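Local coordinates for protein OXA-46 oxacillinase (PDB 3IF6) that probably hydrolyses beta-lactams to substituted beta-amino acids, working as a narrow-spectrum class D serine beta-lactamase, at residues I172-L175 with R176-R180; D112-S115 with A116-S120; Y125-F128 with A129-G133; A47-Q51 with A52-L56; F59-E62 with R63-R67. All coordinates share one frame; numbering follows the deposited sequence.

Contact 1 (I172-L175 with R176-R180)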
# COMPACT_ATOMS: atom_id res chain seq x y z
N ILE B 172 -14.72 -4.80 12.40
CA ILE B 172 -15.14 -4.91 11.00
C ILE B 172 -15.82 -3.64 10.46
O ILE B 172 -15.50 -3.18 9.37
CB ILE B 172 -16.04 -6.14 10.77
CG1 ILE B 172 -15.29 -7.42 11.19
CG2 ILE B 172 -16.55 -6.16 9.29
CD1 ILE B 172 -14.42 -8.03 10.13
N LEU B 173 -16.75 -3.10 11.25
CA LEU B 173 -17.44 -1.85 10.97
C LEU B 173 -16.44 -0.71 10.74
O LEU B 173 -16.48 -0.09 9.68
CB LEU B 173 -18.39 -1.45 12.13
CG LEU B 173 -19.56 -2.34 12.57
CD1 LEU B 173 -20.28 -1.70 13.77
CD2 LEU B 173 -20.55 -2.63 11.45
N PHE B 174 -15.59 -0.44 11.74
CA PHE B 174 -14.58 0.63 11.66
C PHE B 174 -13.72 0.52 10.41
O PHE B 174 -13.49 1.51 9.73
CB PHE B 174 -13.68 0.67 12.91
CG PHE B 174 -12.49 1.61 12.76
CD1 PHE B 174 -12.65 2.99 12.93
CD2 PHE B 174 -11.23 1.10 12.42
CE1 PHE B 174 -11.56 3.86 12.77
CE2 PHE B 174 -10.13 1.96 12.26
CZ PHE B 174 -10.29 3.34 12.43
N LEU B 175 -13.28 -0.69 10.10
CA LEU B 175 -12.37 -0.93 8.99
C LEU B 175 -13.06 -0.73 7.67
O LEU B 175 -12.45 -0.19 6.74
CB LEU B 175 -11.80 -2.35 9.03
CG LEU B 175 -10.87 -2.77 10.15
CD1 LEU B 175 -10.79 -4.29 10.15
CD2 LEU B 175 -9.50 -2.14 9.98
N ARG B 176 -14.31 -1.19 7.57
CA ARG B 176 -15.12 -0.98 6.36
C ARG B 176 -15.33 0.51 6.03
O ARG B 176 -15.24 0.91 4.87
CB ARG B 176 -16.44 -1.75 6.40
CG ARG B 176 -17.13 -1.78 5.00
CD ARG B 176 -18.49 -2.50 4.99
NE ARG B 176 -18.45 -3.73 5.79
CZ ARG B 176 -19.36 -4.69 5.73
NH1 ARG B 176 -20.38 -4.58 4.86
NH2 ARG B 176 -19.24 -5.77 6.50
N LYS B 177 -15.59 1.32 7.05
CA LYS B 177 -15.63 2.78 6.89
C LYS B 177 -14.30 3.29 6.31
O LYS B 177 -14.31 4.03 5.34
CB LYS B 177 -15.92 3.51 8.22
CG LYS B 177 -17.29 3.21 8.88
CD LYS B 177 -17.14 3.33 10.39
CE LYS B 177 -18.43 3.64 11.12
NZ LYS B 177 -18.14 4.26 12.47
N LEU B 178 -13.19 2.86 6.91
CA LEU B 178 -11.85 3.30 6.52
C LEU B 178 -11.56 2.99 5.06
O LEU B 178 -11.15 3.87 4.31
CB LEU B 178 -10.79 2.66 7.44
CG LEU B 178 -9.31 2.96 7.17
CD1 LEU B 178 -8.98 4.46 7.06
CD2 LEU B 178 -8.43 2.30 8.21
N TYR B 179 -11.79 1.74 4.68
CA TYR B 179 -11.72 1.30 3.31
C TYR B 179 -12.50 2.17 2.30
O TYR B 179 -12.03 2.39 1.18
CB TYR B 179 -12.25 -0.12 3.22
CG TYR B 179 -12.26 -0.69 1.84
CD1 TYR B 179 -11.08 -1.15 1.25
CD2 TYR B 179 -13.45 -0.80 1.12
CE1 TYR B 179 -11.08 -1.71 -0.01
CE2 TYR B 179 -13.45 -1.34 -0.16
CZ TYR B 179 -12.25 -1.79 -0.72
OH TYR B 179 -12.24 -2.35 -1.99
N ARG B 180 -13.70 2.62 2.68
CA ARG B 180 -14.57 3.37 1.76
C ARG B 180 -14.41 4.89 1.88
O ARG B 180 -15.21 5.65 1.31
CB ARG B 180 -16.04 3.00 1.99
CG ARG B 180 -16.47 1.69 1.42
CD ARG B 180 -17.58 1.06 2.27
NE ARG B 180 -17.53 -0.41 2.26
CZ ARG B 180 -17.14 -1.17 1.23
NH1 ARG B 180 -16.78 -0.61 0.07
NH2 ARG B 180 -17.11 -2.49 1.36

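Contact 2 (D112-S115 with A116-S120). With EDO (1,2-ethanediol), chain K.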
# COMPACT_ATOMS: atom_id res chain seq x y z
N ASP B 112 9.52 6.79 12.02
CA ASP B 112 8.55 7.57 11.29
C ASP B 112 7.28 6.76 11.44
O ASP B 112 7.31 5.68 12.06
CB ASP B 112 8.97 7.73 9.82
CG ASP B 112 9.19 6.39 9.10
OD1 ASP B 112 8.82 5.31 9.62
OD2 ASP B 112 9.69 6.40 7.98
N LEU B 113 6.20 7.26 10.87
CA LEU B 113 4.89 6.62 10.88
C LEU B 113 4.88 5.16 10.50
O LEU B 113 4.12 4.38 11.07
CB LEU B 113 3.92 7.41 9.98
CG LEU B 113 2.81 8.22 10.64
CD1 LEU B 113 3.06 8.51 12.11
CD2 LEU B 113 2.53 9.47 9.86
N ARG B 114 5.75 4.79 9.56
CA ARG B 114 5.87 3.45 9.03
C ARG B 114 6.50 2.42 9.95
O ARG B 114 5.97 1.34 10.11
CB ARG B 114 6.77 3.51 7.81
CG ARG B 114 6.81 2.24 7.00
CD ARG B 114 6.11 2.52 5.74
NE ARG B 114 5.08 1.56 5.57
CZ ARG B 114 4.04 1.72 4.75
NH1 ARG B 114 3.90 2.84 4.02
NH2 ARG B 114 3.15 0.72 4.68
N SER B 115 7.69 2.74 10.48
CA SER B 115 8.37 1.89 11.46
C SER B 115 7.53 1.75 12.74
O SER B 115 7.46 0.65 13.31
CB SER B 115 9.75 2.45 11.78
OG SER B 115 9.60 3.74 12.31
N ALA B 116 6.91 2.87 13.14
CA ALA B 116 5.98 2.96 14.29
C ALA B 116 4.74 2.06 14.17
O ALA B 116 4.27 1.52 15.18
CB ALA B 116 5.55 4.43 14.54
N MET B 117 4.22 1.93 12.95
CA MET B 117 3.05 1.10 12.66
C MET B 117 3.44 -0.35 12.65
O MET B 117 2.65 -1.19 13.06
CB MET B 117 2.44 1.47 11.32
CG MET B 117 1.20 0.66 10.94
SD MET B 117 -0.25 1.06 11.93
CE MET B 117 -0.90 2.51 11.13
N ARG B 118 4.67 -0.62 12.22
CA ARG B 118 5.14 -1.96 11.93
C ARG B 118 5.66 -2.66 13.17
O ARG B 118 5.39 -3.84 13.37
CB ARG B 118 6.24 -1.93 10.87
CG ARG B 118 5.73 -1.72 9.47
CD ARG B 118 6.91 -1.46 8.54
NE ARG B 118 6.51 -1.66 7.15
CZ ARG B 118 7.30 -1.53 6.08
NH1 ARG B 118 8.57 -1.16 6.17
NH2 ARG B 118 6.77 -1.76 4.90
N ASN B 119 6.39 -1.91 14.00
CA ASN B 119 7.08 -2.42 15.17
C ASN B 119 6.43 -1.89 16.43
O ASN B 119 5.79 -0.82 16.43
CB ASN B 119 8.51 -1.89 15.19
CG ASN B 119 9.29 -2.19 13.91
OD1 ASN B 119 9.79 -3.31 13.75
ND2 ASN B 119 9.44 -1.17 13.01
N SER B 120 6.67 -2.58 17.53
CA SER B 120 6.45 -1.96 18.84
C SER B 120 7.18 -0.60 18.93
O SER B 120 8.38 -0.53 18.71
CB SER B 120 6.90 -2.88 19.97
OG SER B 120 6.53 -2.28 21.20
C1 EDO K . 13.27 8.10 8.52
O1 EDO K . 12.05 8.84 8.72
C2 EDO K . 13.17 6.75 9.21
O2 EDO K . 14.14 5.88 8.64
O HOH W 1 3.58 -1.24 6.39

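Contact 3 (Y125-F128 with A129-G133)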
# COMPACT_ATOMS: atom_id res chain seq x y z
N TYR B 125 3.43 6.76 20.15
CA TYR B 125 1.98 6.81 20.21
C TYR B 125 1.53 7.40 21.52
O TYR B 125 0.40 7.90 21.62
CB TYR B 125 1.38 5.42 19.97
CG TYR B 125 1.33 5.09 18.51
CD1 TYR B 125 2.29 4.25 17.93
CD2 TYR B 125 0.36 5.66 17.68
CE1 TYR B 125 2.27 3.98 16.58
CE2 TYR B 125 0.34 5.40 16.34
CZ TYR B 125 1.30 4.55 15.80
OH TYR B 125 1.27 4.31 14.49
N GLU B 126 2.41 7.35 22.52
CA GLU B 126 2.19 8.02 23.80
C GLU B 126 2.38 9.53 23.67
O GLU B 126 1.58 10.28 24.23
CB GLU B 126 3.13 7.47 24.87
CG GLU B 126 2.67 6.15 25.36
CD GLU B 126 3.53 5.56 26.42
OE1 GLU B 126 4.66 6.04 26.62
OE2 GLU B 126 3.05 4.61 27.06
N LEU B 127 3.41 9.95 22.94
CA LEU B 127 3.57 11.37 22.58
C LEU B 127 2.42 11.90 21.68
O LEU B 127 2.04 13.07 21.80
CB LEU B 127 4.95 11.65 21.96
CG LEU B 127 5.21 12.97 21.19
CD1 LEU B 127 5.08 14.24 22.06
CD2 LEU B 127 6.57 12.90 20.50
N PHE B 128 1.87 11.07 20.79
CA PHE B 128 0.70 11.48 20.00
C PHE B 128 -0.44 11.75 20.98
O PHE B 128 -1.14 12.76 20.87
CB PHE B 128 0.23 10.38 19.05
CG PHE B 128 1.11 10.16 17.83
CD1 PHE B 128 2.07 11.08 17.44
CD2 PHE B 128 0.90 9.03 17.03
CE1 PHE B 128 2.85 10.84 16.28
CE2 PHE B 128 1.67 8.79 15.87
CZ PHE B 128 2.64 9.68 15.50
N ALA B 129 -0.63 10.82 21.93
CA ALA B 129 -1.68 10.89 22.94
C ALA B 129 -1.57 12.18 23.75
O ALA B 129 -2.58 12.86 23.96
CB ALA B 129 -1.63 9.67 23.85
N LYS B 130 -0.35 12.50 24.19
CA LYS B 130 -0.00 13.77 24.83
C LYS B 130 -0.55 14.99 24.03
O LYS B 130 -1.39 15.75 24.54
CB LYS B 130 1.53 13.83 24.98
CG LYS B 130 2.09 14.21 26.36
CD LYS B 130 1.83 13.11 27.43
CE LYS B 130 2.72 11.83 27.33
NZ LYS B 130 1.94 10.59 26.98
N ASP B 131 -0.11 15.13 22.78
CA ASP B 131 -0.42 16.30 21.95
C ASP B 131 -1.89 16.41 21.57
O ASP B 131 -2.46 17.51 21.53
CB ASP B 131 0.44 16.30 20.69
CG ASP B 131 1.91 16.57 20.98
OD1 ASP B 131 2.27 16.95 22.13
OD2 ASP B 131 2.73 16.41 20.04
N ILE B 132 -2.50 15.27 21.28
CA ILE B 132 -3.95 15.21 21.03
C ILE B 132 -4.73 15.67 22.28
O ILE B 132 -5.71 16.40 22.17
CB ILE B 132 -4.39 13.80 20.59
CG1 ILE B 132 -3.76 13.45 19.23
CG2 ILE B 132 -5.92 13.69 20.54
CD1 ILE B 132 -3.80 11.98 18.89
N GLY B 133 -4.27 15.24 23.46
CA GLY B 133 -4.93 15.56 24.72
C GLY B 133 -6.26 14.85 24.90
O GLY B 133 -6.88 14.39 23.93

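Contact 4 (A47-Q51 with A52-L56)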
# COMPACT_ATOMS: atom_id res chain seq x y z
N ALA B 47 -16.05 -10.54 6.94
CA ALA B 47 -16.92 -9.87 5.99
C ALA B 47 -16.39 -9.96 4.56
O ALA B 47 -15.67 -9.08 4.10
CB ALA B 47 -17.10 -8.42 6.39
N ASP B 48 -16.82 -10.96 3.81
CA ASP B 48 -16.40 -11.14 2.44
C ASP B 48 -17.30 -10.40 1.47
O ASP B 48 -18.47 -10.66 1.37
CB ASP B 48 -16.35 -12.61 2.10
CG ASP B 48 -16.05 -12.83 0.69
OD1 ASP B 48 -16.19 -11.87 -0.04
OD2 ASP B 48 -15.66 -13.92 0.31
N GLU B 49 -16.75 -9.42 0.79
CA GLU B 49 -17.52 -8.55 -0.07
C GLU B 49 -17.24 -8.52 -1.57
O GLU B 49 -17.69 -7.63 -2.26
CB GLU B 49 -17.62 -7.17 0.56
CG GLU B 49 -18.22 -7.24 1.92
CD GLU B 49 -18.24 -5.93 2.65
OE1 GLU B 49 -17.84 -4.91 2.09
OE2 GLU B 49 -18.69 -5.92 3.79
N ARG B 50 -16.48 -9.48 -2.08
CA ARG B 50 -16.16 -9.53 -3.49
C ARG B 50 -17.37 -9.72 -4.41
O ARG B 50 -17.53 -9.03 -5.41
CB ARG B 50 -15.17 -10.63 -3.74
CG ARG B 50 -13.96 -10.59 -2.89
CD ARG B 50 -13.19 -11.86 -3.03
NE ARG B 50 -13.54 -12.80 -2.00
CZ ARG B 50 -13.05 -14.02 -1.88
NH1 ARG B 50 -12.17 -14.49 -2.72
NH2 ARG B 50 -13.46 -14.75 -0.91
N GLN B 51 -18.23 -10.63 -4.05
CA GLN B 51 -19.49 -10.84 -4.79
C GLN B 51 -20.53 -9.71 -4.53
O GLN B 51 -20.46 -8.99 -3.52
CB GLN B 51 -20.08 -12.24 -4.45
CG GLN B 51 -19.03 -13.39 -4.45
CD GLN B 51 -18.17 -13.47 -3.16
OE1 GLN B 51 -18.41 -12.76 -2.17
NE2 GLN B 51 -17.17 -14.36 -3.17
N ALA B 52 -21.47 -9.55 -5.46
CA ALA B 52 -22.56 -8.56 -5.35
C ALA B 52 -23.28 -8.61 -3.98
O ALA B 52 -23.61 -7.57 -3.39
CB ALA B 52 -23.57 -8.73 -6.51
N LYS B 53 -23.50 -9.83 -3.48
CA LYS B 53 -23.96 -9.98 -2.10
C LYS B 53 -22.81 -10.22 -1.09
O LYS B 53 -21.93 -11.09 -1.27
CB LYS B 53 -25.11 -11.00 -1.98
CG LYS B 53 -26.51 -10.34 -1.93
CD LYS B 53 -26.90 -9.60 -3.26
CE LYS B 53 -27.26 -10.59 -4.41
NZ LYS B 53 -26.99 -10.04 -5.78
N HIS B 54 -22.87 -9.41 -0.04
CA HIS B 54 -21.93 -9.39 1.08
C HIS B 54 -22.31 -10.47 2.11
O HIS B 54 -23.35 -10.37 2.78
CB HIS B 54 -21.99 -8.01 1.74
CG HIS B 54 -21.60 -6.87 0.84
ND1 HIS B 54 -21.41 -5.58 1.31
CD2 HIS B 54 -21.33 -6.83 -0.49
CE1 HIS B 54 -21.07 -4.80 0.30
NE2 HIS B 54 -21.01 -5.52 -0.80
N THR B 55 -21.46 -11.49 2.25
CA THR B 55 -21.61 -12.48 3.32
C THR B 55 -20.81 -12.07 4.56
O THR B 55 -19.65 -11.70 4.47
CB THR B 55 -21.13 -13.86 2.87
OG1 THR B 55 -19.71 -13.94 3.03
CG2 THR B 55 -21.47 -14.11 1.41
N LEU B 56 -21.44 -12.15 5.72
CA LEU B 56 -20.81 -11.80 6.98
C LEU B 56 -20.67 -13.00 7.91
O LEU B 56 -21.47 -13.15 8.83
CB LEU B 56 -21.66 -10.74 7.68
CG LEU B 56 -20.99 -9.77 8.64
CD1 LEU B 56 -21.82 -9.60 9.88
CD2 LEU B 56 -19.60 -10.24 8.99

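Contact 5 (F59-E62 with R63-R67). With EDO (1,2-ethanediol), chain L.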
# COMPACT_ATOMS: atom_id res chain seq x y z
N PHE B 59 -17.79 -16.94 14.02
CA PHE B 59 -17.62 -18.07 14.89
C PHE B 59 -17.81 -17.50 16.26
O PHE B 59 -17.35 -16.42 16.54
CB PHE B 59 -16.25 -18.65 14.72
CG PHE B 59 -15.92 -19.65 15.71
CD1 PHE B 59 -16.84 -20.54 16.14
CD2 PHE B 59 -14.67 -19.71 16.25
CE1 PHE B 59 -16.52 -21.46 17.08
CE2 PHE B 59 -14.35 -20.62 17.17
CZ PHE B 59 -15.26 -21.49 17.59
N ASP B 60 -18.45 -18.21 17.15
CA ASP B 60 -18.65 -17.66 18.46
C ASP B 60 -19.31 -16.31 18.48
O ASP B 60 -18.85 -15.39 19.09
CB ASP B 60 -17.37 -17.64 19.24
CG ASP B 60 -17.58 -17.89 20.67
OD1 ASP B 60 -18.57 -17.40 21.18
OD2 ASP B 60 -16.76 -18.56 21.27
N GLN B 61 -20.43 -16.20 17.81
CA GLN B 61 -21.17 -14.96 17.78
C GLN B 61 -21.11 -14.18 19.08
O GLN B 61 -21.13 -12.94 19.08
CB GLN B 61 -22.63 -15.24 17.40
CG GLN B 61 -23.48 -13.97 17.24
CD GLN B 61 -22.89 -12.97 16.23
OE1 GLN B 61 -22.67 -13.30 15.07
NE2 GLN B 61 -22.67 -11.74 16.68
N GLU B 62 -21.04 -14.91 20.20
CA GLU B 62 -21.08 -14.27 21.52
C GLU B 62 -19.77 -13.55 21.77
O GLU B 62 -19.77 -12.45 22.31
CB GLU B 62 -21.32 -15.31 22.63
CG GLU B 62 -22.70 -16.02 22.60
CD GLU B 62 -22.94 -16.85 21.33
OE1 GLU B 62 -23.94 -16.56 20.61
OE2 GLU B 62 -22.14 -17.78 21.04
N ARG B 63 -18.68 -14.21 21.39
CA ARG B 63 -17.32 -13.71 21.61
C ARG B 63 -17.01 -12.62 20.59
O ARG B 63 -16.53 -11.56 20.95
CB ARG B 63 -16.29 -14.83 21.52
CG ARG B 63 -15.05 -14.50 22.31
CD ARG B 63 -13.82 -15.26 21.84
NE ARG B 63 -12.62 -14.51 22.14
CZ ARG B 63 -11.71 -14.85 23.05
NH1 ARG B 63 -11.85 -15.96 23.75
NH2 ARG B 63 -10.64 -14.08 23.23
N ALA B 64 -17.45 -12.83 19.37
CA ALA B 64 -17.33 -11.87 18.31
C ALA B 64 -18.01 -10.59 18.72
O ALA B 64 -17.57 -9.54 18.36
CB ALA B 64 -17.94 -12.41 17.08
N ALA B 65 -19.09 -10.67 19.47
CA ALA B 65 -19.74 -9.51 20.03
C ALA B 65 -19.13 -8.94 21.29
O ALA B 65 -19.48 -7.87 21.70
CB ALA B 65 -21.16 -9.79 20.27
N LYS B 66 -18.22 -9.66 21.93
CA LYS B 66 -17.62 -9.14 23.16
C LYS B 66 -16.41 -8.19 22.93
O LYS B 66 -15.59 -8.39 22.04
CB LYS B 66 -17.26 -10.22 24.20
CG LYS B 66 -16.76 -9.52 25.50
CD LYS B 66 -16.48 -10.38 26.70
CE LYS B 66 -15.47 -11.45 26.39
NZ LYS B 66 -14.90 -11.91 27.70
N ARG B 67 -16.33 -7.18 23.78
CA ARG B 67 -15.34 -6.15 23.70
C ARG B 67 -14.05 -6.46 24.46
O ARG B 67 -14.05 -6.78 25.66
CB ARG B 67 -15.92 -4.84 24.22
CG ARG B 67 -16.99 -4.25 23.32
CD ARG B 67 -17.13 -2.78 23.64
NE ARG B 67 -18.19 -2.19 22.87
CZ ARG B 67 -19.25 -1.56 23.38
NH1 ARG B 67 -19.41 -1.42 24.70
NH2 ARG B 67 -20.15 -1.05 22.56
C1 EDO L . -20.32 -4.93 22.18
O1 EDO L . -20.84 -4.71 20.86
C2 EDO L . -21.44 -5.26 23.17
O2 EDO L . -21.19 -6.52 23.81

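Contact 1 (I172-L175 with R176-R180)
Arg176 reaches back along the helix to Ile172, the residue one turn earlier, and the two side chains meet at a slant. CG2 of Ile172 sits at the edge of the guanidinium, near its plane, 3.9 Å from Arg176 NH2. The arginine can lie there because its CG stands opposite its own backbone N (chi1 -167°) and the chain then bends at chi3. Elsewhere on the helix, Phe174 and Leu178 make a looser apolar pair, with CE2 of the Phe174 ring 4.4 Å from CD2 of Leu178 and the methyl approaching obliquely. Lys177 runs its aliphatic part along the backbone: its CG is 3.5 Å from Leu173 O, and its CD is 3.9 Å from Phe174 CA. Beneath these side chains the alpha-helical ladder is regular. Lys177 N meets Leu173 O nearly head-on at 3.1 Å, and Tyr179 N gives Leu175 O an almost straight bond of 2.9 Å. Arg180 is the first residue to leave the helix, and Tyr179 CD2 lies over one face of its guanidinium.

All this belongs to helix 168-179, which packs on the central sheet: Ile172 against Val45 and Ala234, Leu175 against Phe232. Phe174 faces helix 75-84 instead and meets Tyr146 edge-to-face. Arg176 and Arg180 both form salt bridges with Glu49, joining the helix to the turn after strand 42-48.

Contact 2 (D112-S115 with A116-S120)
This is a local contact along one short helix, 113-118, with Asn119 turning back onto Ser115 at its C-terminal end and Arg118 lying across Arg114; the helix packs against helices 75-84 and 187-196. Ser115 O is gripped twice from the next turn. Asn119 N binds it at 2.9 Å, and the side-chain amide adds a second bond, with ND2 of Asn119 2.7 Å from Ser115 O; this oxygen lies 21° out of the amide plane. Several other backbone bonds at this end are weak; the double hold on Ser115 O comes where Asn119 leaves helical geometry.

The two arginines meet without stacking: their guanidinium planes are 61° apart, and Arg114 NE stands over one face of the Arg118 group, 3.8 Å from Arg118 NH2. A water links the two groups, accepting from Arg114 NH2 at 2.6 Å and from Arg118 NE at 3.1 Å. Arg114 is further balanced by a salt bridge from NH1 to Asp195, which probably eases the closeness of the like charges. Both arginines also pack on another protein chain of the assembly.

At the other end Asp112 is the N-cap. With its CG lodged between backbone N and carbonyl carbon (chi1 57°), OD1 takes Ser115 N in a nearly straight 2.9 Å bond.

This capped helix borders the active site: Ala116 O accepts from Lys75 NZ, the lysine of the Ser-x-x-K motif that begins at Ser72, the probable acylated serine. The segment ends at Ser120, which from its sequence opens the Ser-x-Val motif of class D enzymes.

Contact 3 (Y125-F128 with A129-G133)
Lys130 folds back over Glu126 through successive bends at chi2 (68°) and chi3 (75°), with a further turn at chi4, so that its ammonium arrives above the backbone carbonyl of Glu126. The setting is a regular alpha helix, part of the long helix 122-144, with i to i+4 bonds running throughout: Lys130 N reaches Glu126 O at 2.9 Å, and Ile132 N reaches Phe128 O at 2.9 Å in a nearly linear bond.

On the buried side Ile132 lays its CG1 branch along the Phe128 carbonyl, with Ile132 CG1 3.2 Å from Phe128 O. The CD1 methyl follows the same line and is 4.3 Å from Phe128 CB, so it meets the root of the phenylalanine and its backbone more than the ring. The ring itself packs on Leu113 and Ala82, while Ile132 faces His78 and Phe81 of helix 75-84. On the exposed side Leu127 CD1 lies against the carboxylate of Asp131, 3.8 Å from OD2. The Tyr125 hydroxyl is hydrogen-bonded to that of Thr79 of helix 75-84.

Glu126 does not pair its carboxylate with the lysine: Glu126 OE1 is 5.3 Å from Lys130 NZ, so any attraction between them is probably only long-range. The lysine is held by the main chain instead. Glu126 O carries two donors, from opposite faces of its carbonyl plane, and Lys130 NZ is the one lying 62° out of that plane, 2.8 Å away.

Contact 4 (A47-Q51 with A52-L56)
Glu49 lies flat over one face of the His54 imidazole, overlapping it from CB to the carboxylate. CG makes a CH-pi contact, 3.7 Å from the ring centroid and 20° off the normal, while Glu49 CD is 3.5 Å from His54 ND1. Carboxylate and ring are nearly parallel, 10° apart, so the acid is stacked on the ring; its oxygens make salt bridges to Arg176 and Arg180, of helix 168-179 and just after it. Its extended chain beyond CG lets the whole length take part. At the ring's edge, near its plane, comes Gln51 O, 3.8 Å from His54 CD2.

The stack sits at the turn end of a beta hairpin. Asp48 and Thr55 are a hydrogen-bonded antiparallel pair, with Asp48 N to Thr55 O at 3.0 Å and Thr55 N to Asp48 O at 3.2 Å. Their side chains share one face, where Thr55 OG1 is 3.7 Å from Asp48 CB. Ala47 and Leu56 follow as a non-hydrogen-bonded pair on the other face, touching through Ala47 CB and Leu56 CD2.

The turn is braced from within. Asp48 OD1 accepts from Arg50 N, an Asx turn, and the Arg50 guanidinium closes a salt bridge onto the same carboxylate, NH2 to OD2 at 2.6 Å. Arg50 also donates to the carbonyls of Ile260 and Asp261, beyond helix 247-259.

The hairpin joins strands 42-48 and 55-58 near one edge of the central sheet. Strand 229-238 flanks the first, with backbone bonds from Ala47 to Phe232, and Leu56 bonds to Val26 on the other side. Helix 168-179 packs over the face carrying Ala47.

Contact 5 (F59-E62 with R63-R67)
Asp60 caps the short helix 61-64 on Arg63: its OD1 accepts from Arg63 N at 3.2 Å. The donor lies well above the carboxylate plane, 55° out of it, and has an additional weak bond to Asp60 O. The CB of Arg63 lies over the same face of the carboxylate, 3.4 Å from Asp60 CG, while the charged ends stay apart. The guanidinium goes elsewhere, forming a salt bridge from Arg63 NH2 to Asp238.

The amides of Ala64, Ala65 and Lys66 have main-chain acceptors. Ala64 N bonds Asp60 O at 2.9 Å in a nearly straight line, and Ala65 N reaches Gln61 O at 3.1 Å from above the carbonyl plane. Lys66 N bonds Arg63 O at 2.7 Å, an i to i+3 bond. Ala65 O accepts from an ethanediol, probably from the crystallisation liquor, whose O2 is 3.0 Å away. The carbon C1 of the same molecule lies over one face of the Arg67 guanidinium, and Arg67 NE is bound by Glu170.

This is an N-capped single turn at the surface, linking strand 55-58 to strand 67-68, with Ala64 tied to His169 of helix 168-179 through the backbone.

Overall arrangement
Contacts 1 to 3 lie on helices with buried faces, while contact 5 is a surface turn and contact 4 a hairpin end with buried and exposed residues. Contacts 1 and 4 touch directly: the arginines at and just after the end of helix 168-179 meet the glutamate of the hairpin turn, with packing on Ala47 alongside. Contacts 2 and 3 touch through successive helices, 113-118 and 122-144, near the probable active serine. Contacts 4 and 5 adjoin in sequence, with no other touch, and lie far from contacts 2 and 3. Aspartates cap helices in contacts 2 and 5, a lysine grips a carbonyl in contact 3, and contact 4 alone has strand pairing.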